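Local coordinates for carboxyltransferase domain-containing protein (Pyrococcus horikoshii, PDB 2PHC), which is of unknown function but belongs to the carboxyltransferase subdomain C and D family and probably binds ATP and acts as a hydrolase, at residues I88-G93 against V206-I211; I144-L149 against G178-G183; E40-L45 against L52-D57; M140-A145 against A164-G169. All blocks are in the same frame, centred on the assembly; numbering follows the deposited sequence.

Contact 1 (I88-G93 against V206-I211)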
loop_
_atom_site.group_PDB
_atom_site.type_symbol
_atom_site.label_atom_id
_atom_site.label_comp_id
_atom_site.label_asym_id
_atom_site.label_seq_id
_atom_site.Cartn_x
_atom_site.Cartn_y
_atom_site.Cartn_z
ATOM N N ILE A 88 -4.860 3.701 8.649
ATOM C CA ILE A 88 -5.796 4.832 8.546
ATOM C C ILE A 88 -7.244 4.340 8.441
ATOM O O ILE A 88 -7.625 3.756 7.391
ATOM C CB ILE A 88 -5.371 5.845 7.389
ATOM C CG1 ILE A 88 -4.087 6.596 7.828
ATOM C CG2 ILE A 88 -6.396 6.917 7.171
ATOM C CD1 ILE A 88 -3.488 7.609 6.846
ATOM N N PRO A 89 -8.044 4.517 9.547
ATOM C CA PRO A 89 -9.435 4.101 9.476
ATOM C C PRO A 89 -10.238 5.038 8.546
ATOM O O PRO A 89 -10.039 6.262 8.586
ATOM C CB PRO A 89 -9.899 4.141 10.952
ATOM C CG PRO A 89 -9.132 5.158 11.549
ATOM C CD PRO A 89 -7.742 5.073 10.895
ATOM N N VAL A 90 -11.050 4.406 7.690
ATOM C CA VAL A 90 -11.900 4.992 6.684
ATOM C C VAL A 90 -13.217 4.313 6.892
ATOM O O VAL A 90 -13.293 3.094 6.801
ATOM C CB VAL A 90 -11.477 4.595 5.195
ATOM C CG1 VAL A 90 -12.388 5.262 4.133
ATOM C CG2 VAL A 90 -9.979 4.932 4.874
ATOM N N ALA A 91 -14.252 5.090 7.213
ATOM C CA ALA A 91 -15.685 4.634 7.034
ATOM C C ALA A 91 -16.105 4.776 5.564
ATOM O O ALA A 91 -16.285 5.864 5.073
ATOM C CB ALA A 91 -16.609 5.425 7.999
ATOM N N TYR A 92 -16.185 3.658 4.851
ATOM C CA TYR A 92 -16.512 3.598 3.401
ATOM C C TYR A 92 -18.034 3.543 3.175
ATOM O O TYR A 92 -18.786 3.095 4.073
ATOM C CB TYR A 92 -15.938 2.344 2.735
ATOM C CG TYR A 92 -14.452 2.229 2.582
ATOM C CD1 TYR A 92 -13.662 1.724 3.611
ATOM C CD2 TYR A 92 -13.827 2.570 1.385
ATOM C CE1 TYR A 92 -12.253 1.612 3.450
ATOM C CE2 TYR A 92 -12.422 2.454 1.221
ATOM C CZ TYR A 92 -11.673 1.970 2.254
ATOM O OH TYR A 92 -10.334 1.874 2.135
ATOM N N GLY A 93 -18.439 3.987 1.977
ATOM C CA GLY A 93 -19.833 4.094 1.540
ATOM C C GLY A 93 -20.808 4.987 2.304
ATOM O O GLY A 93 -20.431 5.682 3.253
ATOM N N VAL A 206 0.735 3.528 3.705
ATOM C CA VAL A 206 -0.532 3.686 4.388
ATOM C C VAL A 206 -1.379 2.434 4.209
ATOM O O VAL A 206 -1.463 1.918 3.133
ATOM C CB VAL A 206 -1.342 4.957 3.914
ATOM C CG1 VAL A 206 -2.782 4.839 4.451
ATOM C CG2 VAL A 206 -0.674 6.366 4.369
ATOM N N LYS A 207 -2.052 2.028 5.267
ATOM C CA LYS A 207 -2.928 0.920 5.177
ATOM C C LYS A 207 -4.302 1.491 5.567
ATOM O O LYS A 207 -4.455 1.989 6.672
ATOM C CB LYS A 207 -2.482 -0.220 6.174
ATOM C CG LYS A 207 -3.341 -1.558 6.068
ATOM C CD LYS A 207 -3.598 -2.018 4.614
ATOM C CE LYS A 207 -4.260 -3.488 4.418
ATOM N NZ LYS A 207 -5.610 -3.576 5.119
ATOM N N PHE A 208 -5.266 1.484 4.638
ATOM C CA PHE A 208 -6.635 1.879 4.976
ATOM C C PHE A 208 -7.337 0.735 5.646
ATOM O O PHE A 208 -7.131 -0.406 5.285
ATOM C CB PHE A 208 -7.450 2.392 3.808
ATOM C CG PHE A 208 -6.873 3.635 3.162
ATOM C CD1 PHE A 208 -6.852 4.831 3.817
ATOM C CD2 PHE A 208 -6.410 3.593 1.873
ATOM C CE1 PHE A 208 -6.341 5.968 3.173
ATOM C CE2 PHE A 208 -5.894 4.706 1.235
ATOM C CZ PHE A 208 -5.888 5.874 1.897
ATOM N N VAL A 209 -8.122 1.087 6.665
ATOM C CA VAL A 209 -8.765 0.118 7.550
ATOM C C VAL A 209 -10.255 0.440 7.598
ATOM O O VAL A 209 -10.632 1.408 8.284
ATOM C CB VAL A 209 -8.196 0.209 9.036
ATOM C CG1 VAL A 209 -8.923 -0.854 9.969
ATOM C CG2 VAL A 209 -6.672 0.029 9.085
ATOM N N PRO A 210 -11.105 -0.324 6.861
ATOM C CA PRO A 210 -12.543 -0.074 6.901
ATOM C C PRO A 210 -13.066 -0.136 8.336
ATOM O O PRO A 210 -12.734 -1.046 9.043
ATOM C CB PRO A 210 -13.090 -1.250 6.125
ATOM C CG PRO A 210 -12.011 -1.722 5.274
ATOM C CD PRO A 210 -10.791 -1.511 6.027
ATOM N N ILE A 211 -13.790 0.885 8.781
ATOM C CA ILE A 211 -14.497 0.951 10.074
ATOM C C ILE A 211 -15.993 1.218 9.768
ATOM O O ILE A 211 -16.333 1.583 8.631
ATOM C CB ILE A 211 -13.931 2.065 11.060
ATOM C CG1 ILE A 211 -14.063 3.482 10.475
ATOM C CG2 ILE A 211 -12.521 1.750 11.516
ATOM C CD1 ILE A 211 -13.652 4.616 11.411
HETATM O O HOH W 1 -16.188 0.938 6.153
#
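Val90 and Phe208 meet in the tight part of this contact, where CG2 of Val90 lies 3.3 Å from CD1 of Phe208. Ile88 runs beside the same phenylalanine, pointing the same way, with its CG2 4.0 Å from Phe208 CD1. Tyr92 joins them: Val90 CG1 sits over the centre of one ring face, CE1 lies 3.8 Å from CG of Pro210, and OH ends 3.4 Å from CB of Phe208. That hydroxyl is hydrogen-bonded to ND1 of His118, and the Tyr92 side chain also touches Ile115 of helix 111-119. An alanine at Tyr92 would probably leave His118 ND1 without this partner and open a gap between Val90, Phe208 and Pro210. Pro89, Val209 and Ile211 on the other face are partly exposed; there Pro89 CB packs 3.6 Å from CG2 of Ile211. Four backbone bonds hold the strands, from Ile88 N to Lys207 O through to Ile211 N to Val90 O. Past the last of these bonds a water links the strands, accepting from Tyr92 N at 3.0 Å and donating to Ile211 O at 2.6 Å. This parallel pairing joins the first and last strands of a mixed seven-stranded sheet, consistent with closure of a cyclophilin-like barrel.

Contact 2 (I144-L149 against G178-G183)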
loop_
_atom_site.group_PDB
_atom_site.type_symbol
_atom_site.label_atom_id
_atom_site.label_comp_id
_atom_site.label_asym_id
_atom_site.label_seq_id
_atom_site.Cartn_x
_atom_site.Cartn_y
_atom_site.Cartn_z
ATOM N N ILE A 144 -10.239 -0.293 -9.842
ATOM C CA ILE A 144 -11.087 0.793 -9.311
ATOM C C ILE A 144 -10.828 2.208 -9.868
ATOM O O ILE A 144 -11.415 3.166 -9.405
ATOM C CB ILE A 144 -11.190 0.746 -7.800
ATOM C CG1 ILE A 144 -9.824 0.888 -7.143
ATOM C CG2 ILE A 144 -11.858 -0.548 -7.370
ATOM C CD1 ILE A 144 -9.983 1.275 -5.709
ATOM N N ALA A 145 -10.012 2.286 -10.926
ATOM C CA ALA A 145 -9.718 3.529 -11.645
ATOM C C ALA A 145 -11.031 4.246 -12.079
ATOM O O ALA A 145 -11.913 3.585 -12.639
ATOM C CB ALA A 145 -8.828 3.214 -12.872
ATOM N N THR A 146 -11.183 5.551 -11.829
ATOM C CA THR A 146 -12.448 6.261 -12.140
ATOM C C THR A 146 -12.183 7.708 -12.346
ATOM O O THR A 146 -11.652 8.392 -11.414
ATOM C CB THR A 146 -13.540 6.139 -11.005
ATOM O OG1 THR A 146 -13.682 4.775 -10.622
ATOM C CG2 THR A 146 -14.921 6.650 -11.498
ATOM N N PRO A 147 -12.619 8.248 -13.519
ATOM C CA PRO A 147 -12.392 9.689 -13.806
ATOM C C PRO A 147 -13.130 10.571 -12.828
ATOM O O PRO A 147 -13.981 10.068 -12.166
ATOM C CB PRO A 147 -12.887 9.883 -15.251
ATOM C CG PRO A 147 -13.954 8.807 -15.419
ATOM C CD PRO A 147 -13.355 7.580 -14.616
ATOM N N ARG A 148 -12.698 11.829 -12.656
ATOM C CA ARG A 148 -13.265 12.857 -11.753
ATOM C C ARG A 148 -14.731 13.282 -12.113
ATOM O O ARG A 148 -15.208 13.020 -13.229
ATOM C CB ARG A 148 -12.405 14.148 -11.895
ATOM C CG ARG A 148 -11.036 14.094 -11.195
ATOM C CD ARG A 148 -10.109 15.062 -11.962
ATOM N NE ARG A 148 -8.687 15.069 -11.502
ATOM C CZ ARG A 148 -7.726 14.223 -11.895
ATOM N NH1 ARG A 148 -7.922 13.261 -12.766
ATOM N NH2 ARG A 148 -6.532 14.380 -11.445
ATOM N N LEU A 149 -15.384 14.000 -11.212
ATOM C CA LEU A 149 -16.686 14.548 -11.511
ATOM C C LEU A 149 -16.514 15.542 -12.647
ATOM O O LEU A 149 -15.416 16.110 -12.853
ATOM C CB LEU A 149 -17.337 15.177 -10.297
ATOM C CG LEU A 149 -17.777 14.309 -9.085
ATOM C CD1 LEU A 149 -18.138 15.253 -8.052
ATOM C CD2 LEU A 149 -18.953 13.558 -9.367
ATOM N N GLY A 178 -13.106 17.640 -7.394
ATOM C CA GLY A 178 -13.979 16.795 -8.121
ATOM C C GLY A 178 -13.638 15.318 -8.149
ATOM O O GLY A 178 -14.036 14.729 -9.116
ATOM N N TRP A 179 -12.937 14.790 -7.108
ATOM C CA TRP A 179 -12.471 13.383 -7.002
ATOM C C TRP A 179 -13.689 12.555 -6.598
ATOM O O TRP A 179 -14.569 13.096 -5.957
ATOM C CB TRP A 179 -11.347 13.202 -5.908
ATOM C CG TRP A 179 -9.936 13.621 -6.399
ATOM C CD1 TRP A 179 -9.657 14.709 -7.188
ATOM C CD2 TRP A 179 -8.648 12.961 -6.186
ATOM N NE1 TRP A 179 -8.318 14.777 -7.502
ATOM C CE2 TRP A 179 -7.664 13.729 -6.892
ATOM C CE3 TRP A 179 -8.229 11.827 -5.489
ATOM C CZ2 TRP A 179 -6.295 13.383 -6.915
ATOM C CZ3 TRP A 179 -6.813 11.465 -5.539
ATOM C CH2 TRP A 179 -5.892 12.263 -6.240
ATOM N N ARG A 180 -13.745 11.267 -6.964
ATOM C CA ARG A 180 -14.868 10.402 -6.569
ATOM C C ARG A 180 -14.679 10.035 -5.163
ATOM O O ARG A 180 -13.756 9.290 -4.869
ATOM C CB ARG A 180 -14.995 9.125 -7.445
ATOM C CG ARG A 180 -15.303 9.444 -8.890
ATOM C CD ARG A 180 -16.706 10.099 -9.223
ATOM N NE ARG A 180 -16.732 10.414 -10.680
ATOM C CZ ARG A 180 -17.853 10.673 -11.379
ATOM N NH1 ARG A 180 -19.066 10.650 -10.781
ATOM N NH2 ARG A 180 -17.768 10.905 -12.663
ATOM N N ILE A 181 -15.548 10.530 -4.289
ATOM C CA ILE A 181 -15.425 10.273 -2.850
ATOM C C ILE A 181 -16.103 8.979 -2.380
ATOM O O ILE A 181 -17.326 8.847 -2.528
ATOM C CB ILE A 181 -15.926 11.438 -2.031
ATOM C CG1 ILE A 181 -15.364 12.793 -2.557
ATOM C CG2 ILE A 181 -15.685 11.180 -0.592
ATOM C CD1 ILE A 181 -13.724 12.939 -2.567
ATOM N N ILE A 182 -15.316 8.072 -1.770
ATOM C CA ILE A 182 -15.692 6.668 -1.434
ATOM C C ILE A 182 -15.710 6.398 0.088
ATOM O O ILE A 182 -16.124 5.355 0.536
ATOM C CB ILE A 182 -14.795 5.610 -2.215
ATOM C CG1 ILE A 182 -13.310 5.571 -1.725
ATOM C CG2 ILE A 182 -14.839 5.837 -3.751
ATOM C CD1 ILE A 182 -12.541 4.268 -2.216
ATOM N N GLY A 183 -15.329 7.362 0.906
ATOM C CA GLY A 183 -15.123 7.036 2.298
ATOM C C GLY A 183 -14.643 8.274 2.978
ATOM O O GLY A 183 -14.290 9.232 2.279
#
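The amide N of Leu149 donates to O of Gly178 at 2.6 Å, nearly in line with the carbonyl bond. This fastens the irregular loop after strand 134-138 to the approach of strand 180-184 in the mixed sheet of what is probably a cyclophilin-like fold. Arg148 leans on the same carbonyl, its CB 3.3 Å from Gly178 O. At the first residue of the strand, Arg180 makes the second bond to the loop. A bend at chi2 (-66°) brings its CD round toward Pro147 and Leu149, and NE then donates to Pro147 O at 3.1 Å in an almost straight bond (169°). The acceptor lies in the guanidinium plane, so this bond uses the group's edge, while CD2 of Leu149 comes over a face and approaches NH1 to 3.2 Å. Phe102 of helix 100-107 adds a cation-pi contact to Arg180. Farther out, Arg148 and Trp179 lie side by side, with guanidinium and indole planes 76° apart and NE of Arg148 4.0 Å from NE1 of Trp179; the indole also meets Phe134 edge-to-face. At the inner end of the contact Thr146 crosses the Arg180 side chain at about a right angle, with Thr146 CG2 3.8 Å from Arg180 CG.

Contact 3 (E40-L45 against L52-D57)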
loop_
_atom_site.group_PDB
_atom_site.type_symbol
_atom_site.label_atom_id
_atom_site.label_comp_id
_atom_site.label_asym_id
_atom_site.label_seq_id
_atom_site.Cartn_x
_atom_site.Cartn_y
_atom_site.Cartn_z
ATOM N N GLU A 40 28.480 -14.688 1.886
ATOM C CA GLU A 40 29.628 -15.300 1.221
ATOM C C GLU A 40 29.201 -16.498 0.414
ATOM O O GLU A 40 29.869 -16.859 -0.536
ATOM C CB GLU A 40 30.766 -15.674 2.245
ATOM C CG GLU A 40 31.916 -14.624 2.244
ATOM C CD GLU A 40 33.162 -14.939 3.154
ATOM O OE1 GLU A 40 34.090 -14.054 3.197
ATOM O OE2 GLU A 40 33.196 -16.041 3.812
ATOM N N TRP A 41 28.062 -17.060 0.782
ATOM C CA TRP A 41 27.489 -18.207 0.098
ATOM C C TRP A 41 26.603 -17.895 -1.113
ATOM O O TRP A 41 26.081 -18.845 -1.721
ATOM C CB TRP A 41 26.735 -19.102 1.054
ATOM C CG TRP A 41 25.736 -18.417 1.937
ATOM C CD1 TRP A 41 25.893 -18.096 3.263
ATOM C CD2 TRP A 41 24.377 -17.991 1.582
ATOM N NE1 TRP A 41 24.734 -17.486 3.756
ATOM C CE2 TRP A 41 23.799 -17.406 2.752
ATOM C CE3 TRP A 41 23.613 -18.019 0.387
ATOM C CZ2 TRP A 41 22.489 -16.874 2.765
ATOM C CZ3 TRP A 41 22.302 -17.455 0.411
ATOM C CH2 TRP A 41 21.774 -16.896 1.591
ATOM N N LEU A 42 26.465 -16.606 -1.458
ATOM C CA LEU A 42 25.472 -16.120 -2.498
ATOM C C LEU A 42 25.951 -16.416 -3.889
ATOM O O LEU A 42 27.049 -15.964 -4.290
ATOM C CB LEU A 42 25.158 -14.575 -2.450
ATOM C CG LEU A 42 24.001 -14.147 -3.418
ATOM C CD1 LEU A 42 22.729 -14.965 -3.102
ATOM C CD2 LEU A 42 23.702 -12.643 -3.334
ATOM N N VAL A 43 25.133 -17.098 -4.655
ATOM C CA VAL A 43 25.496 -17.172 -6.062
ATOM C C VAL A 43 24.692 -16.174 -7.012
ATOM O O VAL A 43 25.271 -15.291 -7.640
ATOM C CB VAL A 43 25.593 -18.637 -6.472
ATOM C CG1 VAL A 43 25.599 -18.830 -8.017
ATOM C CG2 VAL A 43 26.831 -19.290 -5.750
ATOM N N GLU A 44 23.360 -16.283 -6.997
ATOM C CA GLU A 44 22.547 -15.556 -7.892
ATOM C C GLU A 44 21.226 -15.193 -7.165
ATOM O O GLU A 44 20.804 -15.877 -6.233
ATOM C CB GLU A 44 22.264 -16.424 -9.132
ATOM C CG GLU A 44 21.452 -15.708 -10.253
ATOM C CD GLU A 44 21.699 -16.232 -11.695
ATOM O OE1 GLU A 44 21.665 -15.353 -12.626
ATOM O OE2 GLU A 44 21.882 -17.479 -11.911
ATOM N N LEU A 45 20.620 -14.102 -7.623
ATOM C CA LEU A 45 19.284 -13.674 -7.190
ATOM C C LEU A 45 18.505 -13.360 -8.491
ATOM O O LEU A 45 18.960 -12.606 -9.300
ATOM C CB LEU A 45 19.397 -12.364 -6.326
ATOM C CG LEU A 45 19.900 -12.437 -4.882
ATOM C CD1 LEU A 45 19.885 -11.062 -4.326
ATOM C CD2 LEU A 45 19.055 -13.382 -4.012
ATOM N N LEU A 52 11.305 -14.395 -5.480
ATOM C CA LEU A 52 12.712 -14.259 -5.685
ATOM C C LEU A 52 13.440 -15.534 -5.559
ATOM O O LEU A 52 13.383 -16.169 -4.577
ATOM C CB LEU A 52 13.290 -13.248 -4.732
ATOM C CG LEU A 52 14.769 -13.038 -4.632
ATOM C CD1 LEU A 52 15.230 -12.281 -5.773
ATOM C CD2 LEU A 52 14.974 -12.291 -3.421
ATOM N N LEU A 53 14.163 -15.882 -6.591
ATOM C CA LEU A 53 14.969 -17.056 -6.604
ATOM C C LEU A 53 16.339 -16.803 -6.052
ATOM O O LEU A 53 16.968 -15.864 -6.389
ATOM C CB LEU A 53 14.995 -17.687 -7.973
ATOM C CG LEU A 53 15.658 -19.049 -8.087
ATOM C CD1 LEU A 53 14.922 -20.088 -7.411
ATOM C CD2 LEU A 53 15.931 -19.386 -9.470
ATOM N N VAL A 54 16.739 -17.637 -5.131
ATOM C CA VAL A 54 17.971 -17.510 -4.460
ATOM C C VAL A 54 18.776 -18.799 -4.604
ATOM O O VAL A 54 18.331 -19.895 -4.311
ATOM C CB VAL A 54 17.817 -17.176 -2.932
ATOM C CG1 VAL A 54 19.183 -16.729 -2.351
ATOM C CG2 VAL A 54 16.829 -16.050 -2.777
ATOM N N ILE A 55 19.988 -18.599 -5.047
ATOM C CA ILE A 55 20.877 -19.695 -5.298
ATOM C C ILE A 55 22.220 -19.507 -4.643
ATOM O O ILE A 55 22.691 -18.367 -4.541
ATOM C CB ILE A 55 21.211 -19.671 -6.856
ATOM C CG1 ILE A 55 19.951 -19.963 -7.686
ATOM C CG2 ILE A 55 22.328 -20.650 -7.242
ATOM C CD1 ILE A 55 20.104 -19.560 -9.098
ATOM N N TYR A 56 22.679 -20.600 -4.064
ATOM C CA TYR A 56 23.710 -20.663 -3.068
ATOM C C TYR A 56 24.781 -21.643 -3.443
ATOM O O TYR A 56 24.557 -22.541 -4.196
ATOM C CB TYR A 56 23.174 -20.966 -1.666
ATOM C CG TYR A 56 22.631 -22.346 -1.345
ATOM C CD1 TYR A 56 21.297 -22.612 -1.394
ATOM C CD2 TYR A 56 23.445 -23.348 -0.895
ATOM C CE1 TYR A 56 20.817 -23.800 -1.084
ATOM C CE2 TYR A 56 22.940 -24.562 -0.570
ATOM C CZ TYR A 56 21.626 -24.772 -0.673
ATOM O OH TYR A 56 21.108 -25.965 -0.360
ATOM N N ASP A 57 25.962 -21.442 -2.901
ATOM C CA ASP A 57 27.046 -22.363 -3.174
ATOM C C ASP A 57 27.075 -23.411 -2.067
ATOM O O ASP A 57 27.434 -23.085 -0.956
ATOM C CB ASP A 57 28.354 -21.620 -3.199
ATOM C CG ASP A 57 29.544 -22.568 -3.367
ATOM O OD1 ASP A 57 30.646 -22.073 -3.661
ATOM O OD2 ASP A 57 29.357 -23.798 -3.219
#
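Ile55 packs against Val43 and Glu44, the two residues that together face it in a classic beta bulge of the hairpin formed by strands 42-48 and 51-56. From CB, which lies near the backbone of Glu44, its side chain forks. CG2, anti to the backbone N, goes to Val43 and rests 3.8 Å from Val43 CG1. The other branch leaves through CG1, anti to the carbonyl carbon (chi1 -66°), and ends at CD1, which lies 3.8 Å from CB of Glu44 and 3.9 Å from OE2 of Glu44. The Ile55 carbonyl takes two bonds from the bulge: Ile55 O accepts from Val43 N at 2.8 Å and from Glu44 N at 3.3 Å, both donors coming from the same face of the carbonyl plane. Ile55 N returns a bond to Glu44 O, and Asp57 N closes the far end on Trp41 O. Across the hairpin, Leu45 runs alongside Val54, its CD2 3.7 Å from Val54 CG2, and Trp41 brings CE3 to 3.6 Å from Tyr56 CB. Leu45 also touches helix 21-37, while Trp41 meets Tyr69 of helix 63-82 edge-to-face. All four hydrogen bonds across the pair join backbone atoms, and the side chains meet mainly through carbon. Backbone hydrogen bonds thus accompany the shifted register, while apolar side chains meet the helices.

Contact 4 (M140-A145 against A164-G169)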
loop_
_atom_site.group_PDB
_atom_site.type_symbol
_atom_site.label_atom_id
_atom_site.label_comp_id
_atom_site.label_asym_id
_atom_site.label_seq_id
_atom_site.Cartn_x
_atom_site.Cartn_y
_atom_site.Cartn_z
ATOM N N MET A 140 -2.530 2.319 -6.050
ATOM C CA MET A 140 -3.927 1.881 -6.188
ATOM C C MET A 140 -4.095 0.780 -7.204
ATOM O O MET A 140 -3.685 0.927 -8.383
ATOM C CB MET A 140 -4.862 3.082 -6.641
ATOM C CG MET A 140 -6.427 2.779 -6.386
ATOM S SD MET A 140 -7.498 4.095 -6.763
ATOM C CE MET A 140 -7.380 4.111 -8.378
ATOM N N ASP A 141 -4.848 -0.242 -6.862
ATOM C CA ASP A 141 -5.269 -1.246 -7.943
ATOM C C ASP A 141 -6.095 -0.610 -9.111
ATOM O O ASP A 141 -7.091 0.036 -8.862
ATOM C CB ASP A 141 -6.082 -2.337 -7.244
ATOM C CG ASP A 141 -6.236 -3.606 -8.080
ATOM O OD1 ASP A 141 -6.468 -3.522 -9.285
ATOM O OD2 ASP A 141 -6.031 -4.709 -7.516
ATOM N N GLU A 142 -5.701 -0.790 -10.377
ATOM C CA GLU A 142 -6.403 -0.202 -11.529
ATOM C C GLU A 142 -7.892 -0.600 -11.786
ATOM O O GLU A 142 -8.604 0.082 -12.534
ATOM C CB GLU A 142 -5.561 -0.404 -12.792
ATOM C CG GLU A 142 -4.289 0.374 -12.639
ATOM C CD GLU A 142 -3.316 0.292 -13.794
ATOM O OE1 GLU A 142 -3.672 -0.231 -14.907
ATOM O OE2 GLU A 142 -2.175 0.769 -13.549
ATOM N N ARG A 143 -8.356 -1.670 -11.149
ATOM C CA ARG A 143 -9.707 -2.130 -11.314
ATOM C C ARG A 143 -10.713 -1.176 -10.728
ATOM O O ARG A 143 -11.925 -1.312 -10.999
ATOM C CB ARG A 143 -9.883 -3.515 -10.690
ATOM C CG ARG A 143 -9.236 -4.640 -11.479
ATOM C CD ARG A 143 -9.364 -5.927 -10.635
ATOM N NE ARG A 143 -8.482 -5.964 -9.470
ATOM C CZ ARG A 143 -8.605 -6.795 -8.431
ATOM N NH1 ARG A 143 -9.619 -7.664 -8.358
ATOM N NH2 ARG A 143 -7.716 -6.744 -7.438
ATOM N N ILE A 144 -10.239 -0.293 -9.842
ATOM C CA ILE A 144 -11.087 0.793 -9.311
ATOM C C ILE A 144 -10.828 2.208 -9.868
ATOM O O ILE A 144 -11.415 3.166 -9.405
ATOM C CB ILE A 144 -11.190 0.746 -7.800
ATOM C CG1 ILE A 144 -9.824 0.888 -7.143
ATOM C CG2 ILE A 144 -11.858 -0.548 -7.370
ATOM C CD1 ILE A 144 -9.983 1.275 -5.709
ATOM N N ALA A 145 -10.012 2.286 -10.926
ATOM C CA ALA A 145 -9.718 3.529 -11.645
ATOM C C ALA A 145 -11.031 4.246 -12.079
ATOM O O ALA A 145 -11.913 3.585 -12.639
ATOM C CB ALA A 145 -8.828 3.214 -12.872
ATOM N N ALA A 164 -9.259 9.458 -8.536
ATOM C CA ALA A 164 -9.220 10.304 -9.646
ATOM C C ALA A 164 -8.210 9.666 -10.574
ATOM O O ALA A 164 -7.019 9.686 -10.319
ATOM C CB ALA A 164 -8.833 11.763 -9.252
ATOM N N GLY A 165 -8.695 9.141 -11.689
ATOM C CA GLY A 165 -7.976 8.084 -12.458
ATOM C C GLY A 165 -7.427 6.916 -11.633
ATOM O O GLY A 165 -8.106 6.299 -10.770
ATOM N N LYS A 166 -6.129 6.688 -11.860
ATOM C CA LYS A 166 -5.432 5.678 -11.130
ATOM C C LYS A 166 -4.910 6.097 -9.758
ATOM O O LYS A 166 -4.158 5.377 -9.205
ATOM C CB LYS A 166 -4.307 5.077 -12.014
ATOM C CG LYS A 166 -4.887 4.585 -13.360
ATOM C CD LYS A 166 -3.762 4.486 -14.472
ATOM C CE LYS A 166 -4.359 3.971 -15.789
ATOM N NZ LYS A 166 -3.279 3.624 -16.785
ATOM N N GLN A 167 -5.322 7.249 -9.242
ATOM C CA GLN A 167 -4.834 7.819 -7.950
ATOM C C GLN A 167 -5.879 7.824 -6.921
ATOM O O GLN A 167 -7.079 8.134 -7.183
ATOM C CB GLN A 167 -4.541 9.330 -8.063
ATOM C CG GLN A 167 -3.704 9.812 -9.140
ATOM C CD GLN A 167 -2.282 9.985 -8.614
ATOM O OE1 GLN A 167 -2.029 10.692 -7.617
ATOM N NE2 GLN A 167 -1.373 9.319 -9.250
ATOM N N THR A 168 -5.439 7.618 -5.730
ATOM C CA THR A 168 -6.267 7.803 -4.585
ATOM C C THR A 168 -5.540 8.736 -3.604
ATOM O O THR A 168 -4.385 9.058 -3.745
ATOM C CB THR A 168 -6.770 6.439 -3.956
ATOM O OG1 THR A 168 -7.762 6.709 -2.958
ATOM C CG2 THR A 168 -5.631 5.589 -3.368
ATOM N N GLY A 169 -6.253 9.265 -2.652
ATOM C CA GLY A 169 -5.642 10.171 -1.732
ATOM C C GLY A 169 -6.780 10.661 -0.900
ATOM O O GLY A 169 -7.875 10.130 -1.009
#
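Met140 and Thr168 cross obliquely, with SD of Met140 3.7 Å from CB of Thr168. The methionine chain is extended as far as SD and then bends at chi3 (70°), which carries CE toward the type II' turn from Ala164 to Gln167. There CE of Met140 lies 3.3 Å from O of Gly165 and 3.5 Å from C of Lys166. Gly165 O also receives a CA-H...O contact from Ala145, whose CA is 3.3 Å away. An alanine at Met140 would keep CB near Lys166 O but would probably open a gap beside Thr168 CB and next to Gly165 O and Lys166 C. Thr168 turns OG1 anti to its backbone N, and that hydroxyl is hydrogen-bonded to Gly162 O and His118 NE2. Nearer the surface Glu142 and Lys166 pass each other at a slant, their opposite charges too far apart for a salt bridge, with OE1 of Glu142 4.3 Å from NZ of Lys166. Within the loop Asp141 is gripped side-on by Arg143: NH2 of Arg143 reaches OD2 of Asp141 at 2.6 Å and NE reaches OD1. OD1 also accepts from Arg143 N, making an Asx turn at the start of the 3-10 segment 142-144. The loop thus lies against the tip of the hairpin of strands 160-164 and 167-171; Met140 touches Ile163 and Tyr123, while Asp141, Arg143 and Ile144 lean on Ile117 of helix 111-119.

Contacts 1, 2 and 4 each involve a strand of the mixed sheet, whereas contact 3 lies in a separate four-stranded antiparallel sheet, its centre about 40 Å from that of contact 1. Contacts 2 and 4 start from one loop, share Ile144 and Ala145, and are bridged by Trp179, which packs on Ala164. Contact 1 meets contact 2 through a probable hydrogen bond from Gly93 N to Ile182 O. All four are partly buried, but the centres of contacts 1 and 4 lie nearer the chain centre (about 13 and 12 Å) than those of contacts 2 and 3 (about 18 and 29 Å). Contacts 1 and 3 are strand ladders, one parallel, one bulged antiparallel. Contact 2 adds an arginine bond to one backbone bond, while contact 4 packs a methionine on a turn.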